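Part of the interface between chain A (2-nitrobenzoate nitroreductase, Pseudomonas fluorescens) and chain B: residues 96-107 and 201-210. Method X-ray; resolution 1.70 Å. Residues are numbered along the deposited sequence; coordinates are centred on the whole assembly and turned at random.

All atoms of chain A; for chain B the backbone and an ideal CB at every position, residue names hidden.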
# COMPACT_ATOMS: atom_id res chain seq x y z
N ILE A 96 9.15 17.39 0.17
CA ILE A 96 10.26 16.53 -0.24
C ILE A 96 9.99 15.70 -1.48
O ILE A 96 10.81 14.87 -1.84
CB ILE A 96 10.68 15.59 0.90
CG1 ILE A 96 9.56 14.60 1.25
CG2 ILE A 96 11.10 16.39 2.13
CD1 ILE A 96 10.05 13.47 2.16
N ALA A 97 8.87 15.93 -2.16
CA ALA A 97 8.49 15.07 -3.29
C ALA A 97 9.52 15.04 -4.43
O ALA A 97 9.88 13.97 -4.94
CB ALA A 97 7.13 15.52 -3.83
N GLU A 98 9.99 16.22 -4.85
CA GLU A 98 10.93 16.25 -5.97
C GLU A 98 12.24 15.50 -5.65
O GLU A 98 12.71 14.69 -6.45
CB GLU A 98 11.25 17.69 -6.38
CG GLU A 98 12.23 17.75 -7.54
CD GLU A 98 11.66 17.12 -8.80
OE1 GLU A 98 12.33 16.26 -9.39
OE2 GLU A 98 10.54 17.50 -9.20
N ARG A 99 12.80 15.79 -4.48
CA ARG A 99 14.04 15.14 -4.09
C ARG A 99 13.81 13.64 -3.90
O ARG A 99 14.67 12.83 -4.24
CB ARG A 99 14.59 15.78 -2.81
CG ARG A 99 15.14 17.19 -3.05
CD ARG A 99 15.52 17.86 -1.74
NE ARG A 99 14.35 18.31 -0.99
CZ ARG A 99 14.40 18.79 0.25
NH1 ARG A 99 15.57 18.89 0.88
NH2 ARG A 99 13.28 19.17 0.86
N MET A 100 12.64 13.27 -3.39
CA MET A 100 12.28 11.86 -3.33
C MET A 100 12.39 11.22 -4.71
O MET A 100 13.00 10.16 -4.85
CB MET A 100 10.86 11.69 -2.79
CG MET A 100 10.37 10.24 -2.72
SD MET A 100 9.65 9.62 -4.26
CE MET A 100 8.23 10.70 -4.43
N VAL A 101 11.80 11.85 -5.73
CA VAL A 101 11.87 11.26 -7.05
C VAL A 101 13.32 11.21 -7.55
O VAL A 101 13.72 10.23 -8.18
CB VAL A 101 10.98 12.03 -8.04
CG1 VAL A 101 11.22 11.58 -9.47
CG2 VAL A 101 9.51 11.83 -7.65
N LEU A 102 14.10 12.25 -7.24
CA LEU A 102 15.52 12.25 -7.62
C LEU A 102 16.29 11.08 -6.99
O LEU A 102 17.21 10.52 -7.60
CB LEU A 102 16.18 13.58 -7.24
CG LEU A 102 15.62 14.80 -7.96
CD1 LEU A 102 16.34 16.06 -7.54
CD2 LEU A 102 15.69 14.61 -9.48
N CYS A 103 15.90 10.69 -5.78
CA CYS A 103 16.52 9.55 -5.10
C CYS A 103 16.32 8.23 -5.81
O CYS A 103 17.09 7.29 -5.61
CB CYS A 103 15.98 9.42 -3.69
SG CYS A 103 16.64 10.60 -2.56
N GLY A 104 15.28 8.15 -6.63
CA GLY A 104 14.99 6.93 -7.36
C GLY A 104 15.84 6.78 -8.60
O GLY A 104 15.70 5.81 -9.35
N SER A 105 16.72 7.75 -8.84
CA SER A 105 17.59 7.70 -10.01
C SER A 105 18.62 6.58 -9.87
O SER A 105 18.86 6.07 -8.77
CB SER A 105 18.29 9.05 -10.23
OG SER A 105 17.35 10.09 -10.41
N ASP A 106 19.23 6.22 -10.99
CA ASP A 106 20.21 5.14 -11.03
C ASP A 106 21.62 5.66 -10.75
O ASP A 106 22.39 5.89 -11.67
CB ASP A 106 20.16 4.45 -12.39
CG ASP A 106 21.14 3.30 -12.50
OD1 ASP A 106 21.45 2.68 -11.47
OD2 ASP A 106 21.59 3.02 -13.63
N PHE A 107 21.93 5.86 -9.47
CA PHE A 107 23.25 6.35 -9.09
C PHE A 107 24.29 5.23 -9.11
O PHE A 107 25.48 5.48 -9.32
CB PHE A 107 23.21 7.00 -7.70
CG PHE A 107 22.36 8.24 -7.63
CD1 PHE A 107 22.89 9.48 -7.92
CD2 PHE A 107 21.03 8.15 -7.26
CE1 PHE A 107 22.11 10.63 -7.85
CE2 PHE A 107 20.24 9.29 -7.18
CZ PHE A 107 20.78 10.52 -7.48
N UNK B 201 2.99 14.83 -12.65
CA UNK B 201 3.95 13.97 -13.28
C UNK B 201 5.32 14.38 -12.79
O UNK B 201 5.70 15.54 -12.90
CB UNK B 201 3.85 14.04 -14.81
N UNK B 202 6.05 13.43 -12.22
CA UNK B 202 7.41 13.68 -11.76
C UNK B 202 8.28 12.56 -12.30
O UNK B 202 8.14 11.41 -11.88
CB UNK B 202 7.49 13.76 -10.23
N UNK B 203 9.14 12.86 -13.26
CA UNK B 203 9.91 11.81 -13.90
C UNK B 203 11.28 11.65 -13.25
O UNK B 203 11.86 12.60 -12.71
CB UNK B 203 10.07 12.11 -15.39
N UNK B 204 11.77 10.41 -13.27
CA UNK B 204 13.09 10.13 -12.76
C UNK B 204 14.07 10.52 -13.84
O UNK B 204 14.04 9.96 -14.93
CB UNK B 204 13.25 8.66 -12.35
N UNK B 205 14.92 11.52 -13.57
CA UNK B 205 15.83 11.94 -14.64
C UNK B 205 16.93 10.92 -14.91
O UNK B 205 17.30 10.15 -14.01
CB UNK B 205 16.46 13.29 -14.29
N UNK B 206 17.43 10.93 -16.15
CA UNK B 206 18.60 10.17 -16.58
C UNK B 206 19.86 10.96 -16.23
O UNK B 206 20.92 10.40 -15.93
CB UNK B 206 18.54 9.87 -18.08
N UNK B 207 19.72 12.28 -16.31
CA UNK B 207 20.76 13.23 -15.92
C UNK B 207 20.79 13.33 -14.40
O UNK B 207 19.91 13.95 -13.79
CB UNK B 207 20.52 14.60 -16.55
N UNK B 208 21.79 12.71 -13.80
CA UNK B 208 21.87 12.55 -12.35
C UNK B 208 22.29 13.81 -11.62
O UNK B 208 23.26 14.47 -12.01
CB UNK B 208 22.85 11.42 -12.01
N UNK B 209 21.60 14.13 -10.53
CA UNK B 209 22.04 15.19 -9.63
C UNK B 209 23.31 14.81 -8.90
O UNK B 209 23.55 13.63 -8.62
CB UNK B 209 20.94 15.52 -8.62
N UNK B 210 24.13 15.81 -8.61
CA UNK B 210 25.29 15.63 -7.76
C UNK B 210 25.50 16.97 -7.08
O UNK B 210 26.41 17.73 -7.42
CB UNK B 210 26.52 15.18 -8.54

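Chain B runs without regular secondary structure past the last turns of the chain A helix and the loop that follows it, so the positions that reach it meet different parts of that surface.

At position 201 nothing of chain A lies near the ideal CB, and almost any residue would fit, here Arg B201.

Position 202 points toward the helix. Its ideal CB lies 3.8 Å from Val A101 CG2, with Ala A97 and Glu A98 one turn back, a surface suited to a medium-sized aliphatic residue, although the carboxylate would also tolerate a polar or basic one. The residue is Leu B202. Its CD2 lies 3.7 Å from Glu A98 OE2, a contact without a hydrogen bond.

Position 203 turns its CB away, leaving the choice wide. Thr B203 instead meets the helix through its backbone, its O lying 3.5 Å from Val A101 CG1.

Position 204 points sideways, near Val A101 O, Gly A104 O and Ser A105 OG. A donor might seem suitable, but a small aliphatic group could equally pack against Val A101 and the bare glycine. Val B204 takes the second course: CG2 lies 3.9 Å from Val A101 CG1.

At position 205, phi of -72° and psi of 154° permit proline among many others, and Leu A102 CD2 offers an apolar neighbour 5.0 Å from the ideal CB. Pro B205 brings its CG to 3.6 Å from that CD2. The carbonyl of Pro B205 is served by water 1, which donates to Pro B205 O at 2.9 Å and accepts from Asp A106 N at 3.0 Å, bridging the chains.

Positions 206 and 207 point away and set no demand; they are Thr B206 and Phe B207.

Position 208 turns back toward chain A, its ideal CB 4.3 Å from Phe A107 CE1. Leucine, isoleucine or methionine would suit. Leu B208 places CD2 over one face of the Phe A107 ring and 3.5 Å from Ser A105 CB.

Position 209 points toward chain A, its ideal CB 4.8 Å from Leu A102 CD1 and 5.1 Å from Phe A107 CE1, and its phi of -69° admits a compact proline as well as other apolar residues. Pro B209 packs CG 3.7 Å from Phe A107 CZ, and its O approaches the ring edge, 3.4 Å from CE1 of Phe A107.

Position 210 is unconstrained by chain A; it is Ser B210.

Chain B (201-210) RLTVPTFLPS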
# COMPACT_ATOMS: atom_id res chain seq x y z
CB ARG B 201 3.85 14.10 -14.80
CG ARG B 201 4.72 13.16 -15.58
CD ARG B 201 4.35 13.29 -17.05
NE ARG B 201 4.39 12.00 -17.73
CZ ARG B 201 5.45 11.54 -18.38
NH1 ARG B 201 6.54 12.29 -18.46
NH2 ARG B 201 5.41 10.36 -18.97
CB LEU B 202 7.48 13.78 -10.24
CG LEU B 202 6.66 14.87 -9.54
CD1 LEU B 202 6.73 14.72 -8.03
CD2 LEU B 202 7.16 16.25 -9.94
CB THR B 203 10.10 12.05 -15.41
OG1 THR B 203 10.86 13.25 -15.60
CG2 THR B 203 8.75 12.20 -16.09
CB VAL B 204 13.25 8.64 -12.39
CG1 VAL B 204 14.69 8.33 -12.04
CG2 VAL B 204 12.33 8.28 -11.23
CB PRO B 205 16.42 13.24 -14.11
CG PRO B 205 16.37 13.08 -12.63
CD PRO B 205 15.12 12.30 -12.34
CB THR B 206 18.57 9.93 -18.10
OG1 THR B 206 17.25 9.53 -18.49
CG2 THR B 206 19.57 8.87 -18.50
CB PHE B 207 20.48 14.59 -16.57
CG PHE B 207 21.52 15.65 -16.32
CD1 PHE B 207 22.85 15.44 -16.66
CD2 PHE B 207 21.16 16.89 -15.81
CE1 PHE B 207 23.81 16.43 -16.45
CE2 PHE B 207 22.11 17.89 -15.59
CZ PHE B 207 23.43 17.66 -15.91
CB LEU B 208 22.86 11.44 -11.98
CG LEU B 208 22.62 10.01 -12.48
CD1 LEU B 208 23.82 9.14 -12.13
CD2 LEU B 208 21.35 9.44 -11.88
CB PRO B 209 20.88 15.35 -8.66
CG PRO B 209 20.25 14.03 -8.62
CD PRO B 209 20.40 13.44 -10.00
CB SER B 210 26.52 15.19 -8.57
OG SER B 210 27.59 14.83 -7.71
O HOH W 1 18.41 7.54 -13.56
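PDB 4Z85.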